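Local coordinates for 3-oxoacyl-[acyl-carrier-protein] synthase 3 (Micrococcus luteus NCTC 2665, PDB 4EWP), which probably catalyses the condensation of acetyl-CoA with malonyl-ACP that starts fatty acid synthesis, working as a homodimer of the thiolase-like superfamily, at residues S90-P95 with D118-C123; V67-E72 with D170-V175; P241-W246 with M279-E284. All coordinates share one frame; numbering follows the deposited sequence.

Contact 1: S90-P95 with D118-C123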
loop_
_atom_site.group_PDB
_atom_site.type_symbol
_atom_site.label_atom_id
_atom_site.label_comp_id
_atom_site.label_asym_id
_atom_site.label_seq_id
_atom_site.Cartn_x
_atom_site.Cartn_y
_atom_site.Cartn_z
ATOM N N SER A 90 -3.737 0.652 6.531
ATOM C CA SER A 90 -2.527 1.434 6.460
ATOM C C SER A 90 -1.570 0.993 7.555
ATOM O O SER A 90 -1.812 1.242 8.728
ATOM C CB SER A 90 -2.872 2.908 6.565
ATOM O OG SER A 90 -1.700 3.638 6.809
ATOM N N THR A 91 -0.490 0.321 7.161
ATOM C CA THR A 91 0.449 -0.268 8.107
ATOM C C THR A 91 1.801 -0.502 7.445
ATOM O O THR A 91 1.867 -0.722 6.239
ATOM C CB THR A 91 -0.056 -1.633 8.602
ATOM O OG1 THR A 91 0.866 -2.177 9.551
ATOM C CG2 THR A 91 -0.159 -2.612 7.451
ATOM N N VAL A 92 2.875 -0.482 8.231
ATOM C CA VAL A 92 4.200 -0.838 7.720
ATOM C C VAL A 92 4.828 -1.949 8.533
ATOM O O VAL A 92 6.012 -2.229 8.383
ATOM C CB VAL A 92 5.179 0.364 7.740
ATOM C CG1 VAL A 92 4.690 1.482 6.837
ATOM C CG2 VAL A 92 5.401 0.875 9.180
ATOM N N THR A 93 4.057 -2.584 9.410
ATOM C CA THR A 93 4.669 -3.550 10.329
ATOM C C THR A 93 4.178 -4.982 10.143
ATOM O O THR A 93 4.618 -5.885 10.846
ATOM C CB THR A 93 4.521 -3.116 11.818
ATOM O OG1 THR A 93 3.184 -2.660 12.070
ATOM C CG2 THR A 93 5.467 -1.991 12.130
ATOM N N PHE A 94 3.266 -5.199 9.200
ATOM C CA PHE A 94 2.823 -6.553 8.895
ATOM C C PHE A 94 4.000 -7.283 8.242
ATOM O O PHE A 94 4.486 -6.865 7.193
ATOM C CB PHE A 94 1.607 -6.490 7.973
ATOM C CG PHE A 94 0.945 -7.829 7.700
ATOM C CD1 PHE A 94 0.786 -8.283 6.388
ATOM C CD2 PHE A 94 0.439 -8.600 8.735
ATOM C CE1 PHE A 94 0.131 -9.487 6.118
ATOM C CE2 PHE A 94 -0.204 -9.809 8.476
ATOM C CZ PHE A 94 -0.366 -10.251 7.171
ATOM N N PRO A 95 4.483 -8.355 8.884
ATOM C CA PRO A 95 5.730 -9.059 8.540
ATOM C C PRO A 95 5.621 -10.026 7.367
ATOM O O PRO A 95 6.171 -11.126 7.420
ATOM C CB PRO A 95 6.042 -9.850 9.812
ATOM C CG PRO A 95 4.710 -10.115 10.414
ATOM C CD PRO A 95 3.867 -8.899 10.109
ATOM N N ASP A 118 -3.285 -3.096 1.398
ATOM C CA ASP A 118 -2.518 -2.333 2.381
ATOM C C ASP A 118 -1.892 -1.145 1.670
ATOM O O ASP A 118 -1.621 -1.209 0.467
ATOM C CB ASP A 118 -1.378 -3.160 2.989
ATOM C CG ASP A 118 -1.865 -4.343 3.818
ATOM O OD1 ASP A 118 -3.097 -4.499 4.032
ATOM O OD2 ASP A 118 -0.993 -5.128 4.263
ATOM N N VAL A 119 -1.660 -0.077 2.428
ATOM C CA VAL A 119 -1.056 1.150 1.935
ATOM C C VAL A 119 0.202 1.443 2.753
ATOM O O VAL A 119 0.249 1.161 3.950
ATOM C CB VAL A 119 -2.035 2.332 2.094
ATOM C CG1 VAL A 119 -1.294 3.640 2.215
ATOM C CG2 VAL A 119 -3.011 2.369 0.939
ATOM N N SER A 120 1.232 1.972 2.104
ATOM C CA SER A 120 2.448 2.351 2.808
ATOM C C SER A 120 2.635 3.862 2.742
ATOM O O SER A 120 3.084 4.403 1.715
ATOM C CB SER A 120 3.678 1.660 2.218
ATOM O OG SER A 120 4.852 1.984 2.959
ATOM N N ALA A 121 2.300 4.525 3.846
ATOM C CA ALA A 121 2.451 5.967 3.964
ATOM C C ALA A 121 2.751 6.344 5.408
ATOM O O ALA A 121 2.385 7.439 5.897
ATOM C CB ALA A 121 1.216 6.670 3.452
ATOM N N ALA A 122 3.417 5.417 6.095
ATOM C CA ALA A 122 3.951 5.693 7.418
ATOM C C ALA A 122 2.885 6.280 8.336
ATOM O O ALA A 122 1.717 5.856 8.298
ATOM C CB ALA A 122 5.150 6.646 7.304
ATOM N N CYS A 123 3.287 7.266 9.146
ATOM C CA CYS A 123 2.391 7.883 10.126
ATOM C C CYS A 123 1.317 8.732 9.454
ATOM O O CYS A 123 0.338 9.105 10.094
ATOM C CB CYS A 123 3.168 8.737 11.148
ATOM S SG CYS A 123 4.537 7.871 11.960
HETATM O O HOH W 1 0.918 3.323 5.948
#
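Ser90 and Val119 form a parallel beta bridge, their CA atoms 4.8 Å apart, where strand 86-90 ends beside strand 116-120. A weak backbone bond follows, from Thr91 N to Val119 O (3.4 Å); beyond it the chain of 90-95 leaves the sheet. A bound water takes over the joining. Ser90 OG lies 2.8 Å from it, and a serine suits position 90 because its short hydroxyl arm ends at the water. The same water donates to Val119 O at 3.0 Å and accepts from Ala121 N at 2.8 Å. Further from the water, Asp118 OD2 sits 4.1 Å from Thr91 CG2 and 4.2 Å from Phe94 CD1, its carboxylate plane 81° from the ring. That carboxylate is held by the backbone N-H groups of Ala101 and Ala102, at the start of helix 101-108, so the aspartate suits a helix beginning. Thr91 OG1, anti to the backbone N (chi1 -179°), turns to Val150 O and leaves its methyl for Asp118. Val92 CG1 meets Ser120 OG at 3.9 Å. Asp118 and Ser120 also pair antiparallel with a strand of the second subunit, which carries the sheet across the dimer interface. After the strand ends at Ser120 the chain turns through Ala122, with positive phi, to Cys123, the predicted nucleophile: the sharp strand-to-helix turn on which thiolase-fold condensing enzymes hold their active-site cysteine.

Contact 2: V67-E72 with D170-V175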
loop_
_atom_site.group_PDB
_atom_site.type_symbol
_atom_site.label_atom_id
_atom_site.label_comp_id
_atom_site.label_asym_id
_atom_site.label_seq_id
_atom_site.Cartn_x
_atom_site.Cartn_y
_atom_site.Cartn_z
ATOM N N VAL A 67 -8.812 -6.001 13.200
ATOM C CA VAL A 67 -10.144 -6.590 13.194
ATOM C C VAL A 67 -11.003 -6.075 14.349
ATOM O O VAL A 67 -12.176 -5.734 14.164
ATOM C CB VAL A 67 -10.056 -8.140 13.200
ATOM C CG1 VAL A 67 -11.357 -8.790 13.696
ATOM C CG2 VAL A 67 -9.691 -8.627 11.826
ATOM N N GLY A 68 -10.415 -6.019 15.539
ATOM C CA GLY A 68 -11.126 -5.506 16.697
ATOM C C GLY A 68 -11.556 -4.072 16.428
ATOM O O GLY A 68 -12.715 -3.711 16.641
ATOM N N ALA A 69 -10.628 -3.248 15.949
ATOM C CA ALA A 69 -10.967 -1.855 15.663
ATOM C C ALA A 69 -12.068 -1.821 14.604
ATOM O O ALA A 69 -13.076 -1.123 14.760
ATOM C CB ALA A 69 -9.723 -1.056 15.204
ATOM N N ALA A 70 -11.887 -2.612 13.550
ATOM C CA ALA A 70 -12.877 -2.682 12.477
ATOM C C ALA A 70 -14.240 -3.064 13.025
ATOM O O ALA A 70 -15.249 -2.474 12.653
ATOM C CB ALA A 70 -12.460 -3.679 11.407
ATOM N N ARG A 71 -14.284 -4.062 13.899
ATOM C CA ARG A 71 -15.582 -4.491 14.430
ATOM C C ARG A 71 -16.283 -3.407 15.263
ATOM O O ARG A 71 -17.500 -3.254 15.174
ATOM C CB ARG A 71 -15.469 -5.791 15.228
ATOM C CG ARG A 71 -15.001 -6.986 14.416
ATOM C CD ARG A 71 -15.340 -8.276 15.156
ATOM N NE ARG A 71 -14.463 -9.391 14.806
ATOM C CZ ARG A 71 -14.742 -10.299 13.881
ATOM N NH1 ARG A 71 -15.874 -10.218 13.190
ATOM N NH2 ARG A 71 -13.891 -11.287 13.641
ATOM N N GLU A 72 -15.529 -2.661 16.072
ATOM C CA GLU A 72 -16.153 -1.579 16.838
ATOM C C GLU A 72 -16.773 -0.529 15.912
ATOM O O GLU A 72 -17.885 -0.043 16.151
ATOM C CB GLU A 72 -15.176 -0.899 17.797
ATOM C CG GLU A 72 -15.867 0.193 18.586
ATOM C CD GLU A 72 -14.992 0.842 19.624
ATOM O OE1 GLU A 72 -13.786 0.535 19.678
ATOM O OE2 GLU A 72 -15.529 1.665 20.384
ATOM N N ASP A 170 1.833 0.393 20.104
ATOM C CA ASP A 170 1.102 -0.457 19.182
ATOM C C ASP A 170 -0.388 -0.238 19.346
ATOM O O ASP A 170 -0.857 0.107 20.431
ATOM C CB ASP A 170 1.410 -1.932 19.476
ATOM C CG ASP A 170 2.911 -2.224 19.561
ATOM O OD1 ASP A 170 3.705 -1.584 18.837
ATOM O OD2 ASP A 170 3.292 -3.116 20.352
ATOM N N GLY A 171 -1.136 -0.468 18.273
ATOM C CA GLY A 171 -2.580 -0.465 18.349
ATOM C C GLY A 171 -3.207 -0.280 16.997
ATOM O O GLY A 171 -2.509 -0.242 15.978
ATOM N N ALA A 172 -4.530 -0.142 16.980
ATOM C CA ALA A 172 -5.262 0.027 15.732
ATOM C C ALA A 172 -6.381 1.035 15.915
ATOM O O ALA A 172 -7.005 1.100 16.968
ATOM C CB ALA A 172 -5.831 -1.299 15.279
ATOM N N GLY A 173 -6.645 1.813 14.879
ATOM C CA GLY A 173 -7.738 2.761 14.912
ATOM C C GLY A 173 -8.451 2.664 13.587
ATOM O O GLY A 173 -7.808 2.638 12.537
ATOM N N ALA A 174 -9.774 2.604 13.618
ATOM C CA ALA A 174 -10.516 2.360 12.382
ATOM C C ALA A 174 -11.625 3.363 12.145
ATOM O O ALA A 174 -12.276 3.814 13.065
ATOM C CB ALA A 174 -11.076 0.937 12.354
ATOM N N VAL A 175 -11.859 3.677 10.886
ATOM C CA VAL A 175 -12.887 4.633 10.532
ATOM C C VAL A 175 -13.692 4.071 9.349
ATOM O O VAL A 175 -13.163 3.309 8.528
ATOM C CB VAL A 175 -12.195 5.968 10.219
ATOM C CG1 VAL A 175 -12.536 6.488 8.841
ATOM C CG2 VAL A 175 -12.403 6.981 11.365
#
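The methyl of Ala69 points at the strand 170-175, set between the methyls of Ala172 and Ala174. This is helix-on-sheet packing of the thiolase fold: helix 62-76 lies along one face of the mixed sheet that contains strand 170-180. The short axes run in roughly the same direction, 30° apart, and approach to 7.0 Å, a short distance, in keeping with the alanines and glycine that meet here. In the strand, Ala172 and Ala174 are two residues apart, so both methyls emerge on the face turned to the helix, while Gly173 between them has no side chain to send the other way. Their CB atoms stand 6.4 Å from each other, and the CB of Ala69 comes in between, 3.9 Å from Ala172 CB and 3.7 Å from Ala174 CB. The three methyl carbons make a bent row, about 114° at Ala69 CB. The Ala69 methyl also leans on the strand backbone, 3.9 Å from Ala172 O. With its CB already this near the strand backbone, Ala69 fits as a side chain that ends at the beta carbon. Ala172 and Ala174 are flanked by Val150 and Val148 of the neighbouring strand 144-152, so the two alanine methyls sit among aliphatic side chains of the sheet. Ala70 points its methyl away from strand 170-175, where it touches Leu146 of strand 144-152 and Ile109, and contributes its backbone instead. Thus the methyl of Ala174 lies against the peptide link between Ala69 and Ala70, with Ala174 CB 3.7 Å from Ala69 C and 3.8 Å from Ala70 N.

Contact 3: P241-W246 with M279-E284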
loop_
_atom_site.group_PDB
_atom_site.type_symbol
_atom_site.label_atom_id
_atom_site.label_comp_id
_atom_site.label_asym_id
_atom_site.label_seq_id
_atom_site.Cartn_x
_atom_site.Cartn_y
_atom_site.Cartn_z
ATOM N N PRO A 241 15.766 16.087 15.751
ATOM C CA PRO A 241 15.680 17.536 15.536
ATOM C C PRO A 241 15.088 17.930 14.179
ATOM O O PRO A 241 14.288 18.867 14.126
ATOM C CB PRO A 241 17.142 17.989 15.645
ATOM C CG PRO A 241 17.753 17.012 16.576
ATOM C CD PRO A 241 17.110 15.682 16.193
ATOM N N SER A 242 15.463 17.244 13.104
ATOM C CA SER A 242 14.855 17.538 11.804
ATOM C C SER A 242 13.353 17.286 11.822
ATOM O O SER A 242 12.571 18.104 11.326
ATOM C CB SER A 242 15.507 16.738 10.675
ATOM O OG SER A 242 16.846 17.143 10.514
ATOM N N VAL A 243 12.946 16.165 12.404
ATOM C CA VAL A 243 11.521 15.863 12.487
ATOM C C VAL A 243 10.751 16.999 13.147
ATOM O O VAL A 243 9.708 17.409 12.640
ATOM C CB VAL A 243 11.246 14.556 13.233
ATOM C CG1 VAL A 243 9.760 14.414 13.517
ATOM C CG2 VAL A 243 11.750 13.382 12.413
ATOM N N PHE A 244 11.277 17.518 14.259
ATOM C CA PHE A 244 10.599 18.600 14.990
ATOM C C PHE A 244 10.416 19.858 14.137
ATOM O O PHE A 244 9.313 20.403 14.052
ATOM C CB PHE A 244 11.334 18.953 16.286
ATOM C CG PHE A 244 10.672 20.063 17.071
ATOM C CD1 PHE A 244 9.692 19.777 18.019
ATOM C CD2 PHE A 244 11.014 21.395 16.847
ATOM C CE1 PHE A 244 9.077 20.799 18.740
ATOM C CE2 PHE A 244 10.397 22.416 17.557
ATOM C CZ PHE A 244 9.428 22.116 18.510
ATOM N N ARG A 245 11.496 20.326 13.515
ATOM C CA ARG A 245 11.423 21.519 12.671
ATOM C C ARG A 245 10.402 21.356 11.552
ATOM O O ARG A 245 9.639 22.275 11.250
ATOM C CB ARG A 245 12.792 21.879 12.088
ATOM C CG ARG A 245 13.699 22.544 13.082
ATOM C CD ARG A 245 14.951 23.089 12.431
ATOM N NE ARG A 245 15.762 22.036 11.847
ATOM C CZ ARG A 245 16.728 21.397 12.492
ATOM N NH1 ARG A 245 17.004 21.696 13.747
ATOM N NH2 ARG A 245 17.418 20.450 11.882
ATOM N N TRP A 246 10.380 20.180 10.943
ATOM C CA TRP A 246 9.436 19.908 9.857
ATOM C C TRP A 246 8.017 19.716 10.412
ATOM O O TRP A 246 7.063 20.373 9.985
ATOM C CB TRP A 246 9.919 18.677 9.065
ATOM C CG TRP A 246 8.997 18.178 8.000
ATOM C CD1 TRP A 246 8.808 18.720 6.764
ATOM C CD2 TRP A 246 8.159 17.007 8.058
ATOM N NE1 TRP A 246 7.889 17.975 6.058
ATOM C CE2 TRP A 246 7.478 16.920 6.831
ATOM C CE3 TRP A 246 7.924 16.030 9.030
ATOM C CZ2 TRP A 246 6.575 15.902 6.551
ATOM C CZ3 TRP A 246 7.028 15.026 8.759
ATOM C CH2 TRP A 246 6.367 14.960 7.523
ATOM N N MET A 279 4.537 15.121 22.420
ATOM C CA MET A 279 3.743 16.154 23.086
ATOM C C MET A 279 4.269 17.543 22.746
ATOM O O MET A 279 3.500 18.490 22.545
ATOM C CB MET A 279 3.731 15.967 24.597
ATOM C CG MET A 279 2.725 16.866 25.292
ATOM S SD MET A 279 1.048 16.313 24.969
ATOM C CE MET A 279 0.924 15.017 26.201
ATOM N N ARG A 280 5.587 17.659 22.692
ATOM C CA ARG A 280 6.236 18.914 22.327
ATOM C C ARG A 280 5.808 19.365 20.924
ATOM O O ARG A 280 5.503 20.543 20.694
ATOM C CB ARG A 280 7.754 18.757 22.441
ATOM C CG ARG A 280 8.550 19.925 21.899
ATOM C CD ARG A 280 8.202 21.229 22.621
ATOM N NE ARG A 280 9.034 22.353 22.179
ATOM C CZ ARG A 280 8.555 23.455 21.606
ATOM N NH1 ARG A 280 7.249 23.584 21.420
ATOM N NH2 ARG A 280 9.370 24.432 21.227
ATOM N N ILE A 281 5.772 18.425 19.981
ATOM C CA ILE A 281 5.273 18.761 18.649
ATOM C C ILE A 281 3.797 19.198 18.693
ATOM O O ILE A 281 3.418 20.213 18.098
ATOM C CB ILE A 281 5.449 17.609 17.655
ATOM C CG1 ILE A 281 6.926 17.479 17.267
ATOM C CG2 ILE A 281 4.590 17.852 16.421
ATOM C CD1 ILE A 281 7.244 16.278 16.398
ATOM N N ILE A 282 2.969 18.428 19.396
ATOM C CA ILE A 282 1.549 18.747 19.514
ATOM C C ILE A 282 1.329 20.157 20.075
ATOM O O ILE A 282 0.572 20.945 19.497
ATOM C CB ILE A 282 0.805 17.731 20.402
ATOM C CG1 ILE A 282 0.877 16.324 19.810
ATOM C CG2 ILE A 282 -0.657 18.143 20.581
ATOM C CD1 ILE A 282 0.253 15.271 20.721
ATOM N N ASP A 283 1.973 20.471 21.200
ATOM C CA ASP A 283 1.822 21.796 21.810
ATOM C C ASP A 283 2.210 22.937 20.864
ATOM O O ASP A 283 1.448 23.881 20.673
ATOM C CB ASP A 283 2.656 21.913 23.085
ATOM C CG ASP A 283 2.200 20.971 24.174
ATOM O OD1 ASP A 283 1.103 20.404 24.038
ATOM O OD2 ASP A 283 2.936 20.806 25.168
ATOM N N GLU A 284 3.402 22.844 20.277
ATOM C CA GLU A 284 3.934 23.912 19.444
ATOM C C GLU A 284 3.052 24.090 18.210
ATOM O O GLU A 284 2.802 25.215 17.755
ATOM C CB GLU A 284 5.379 23.596 19.051
ATOM C CG GLU A 284 6.168 24.784 18.544
ATOM C CD GLU A 284 6.084 25.979 19.470
ATOM O OE1 GLU A 284 6.515 25.868 20.637
ATOM O OE2 GLU A 284 5.578 27.032 19.025
#
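Phe244 and Ile281 mark the closest backbone approach of two helices, 241-246 and 279-284, whose axes pass 10.4 Å apart and run nearly the same way, at 20°. This is helix-on-helix packing at the surface of the C-terminal half of the thiolase fold. The ring of Phe244, its CG anti to the backbone N, spans the gap between the helices. Its CD1 meets Ile281 CG1 at 3.7 Å. The aliphatic branch of buried Ile281 lies alongside the ring, with a looser touch from Val243 CG1 on its CD1. Arg280 folds at chi2 (59°), bringing its CG to 3.3 Å from Phe244 CE1, so that the ring tip, CZ, points onto one face of the guanidinium, the planes 57° apart. Phe244 CZ stands 3.4 Å above the guanidinium plane of Arg280, near its centre. An alanine in place of Phe244 would probably open a gap beside Ile281 CG1 and take away the ring against which the Arg280 side chain folds, with the Glu284 salt bridge still to hold its end. Arg280, poorly ordered here, closes the predicted ACP-binding region; the last arginine of that region is thought to be essential for the weak association with ACP. One turn on, Glu284 CG reaches the ring 4.2 Å from Phe244 CZ, and Glu284 OE1 accepts from Arg280 NH1 (2.5 Å) through its anti lone pair, nearly in the guanidinium plane.

How the contacts relate
From the N terminus, helix segment 67-72 comes first and opens contact 2. Before its partner arrives, 90-95 leaves strand 86-90, and contact 1 closes when the chain returns at 118-123. Contact 2 closes later, at 170-175, so contact 1 is nested within its loop. Both reach the same mixed sheet: contact 1 at the end of two parallel strands near the predicted active-site cysteine and the dimer interface, contact 2 on one face further along, with centres about 14 Å apart. Contact 3 follows in series and joins two helices of the C-terminal half. It lies across the chain's centre from contact 2, their centres about 27 Å apart.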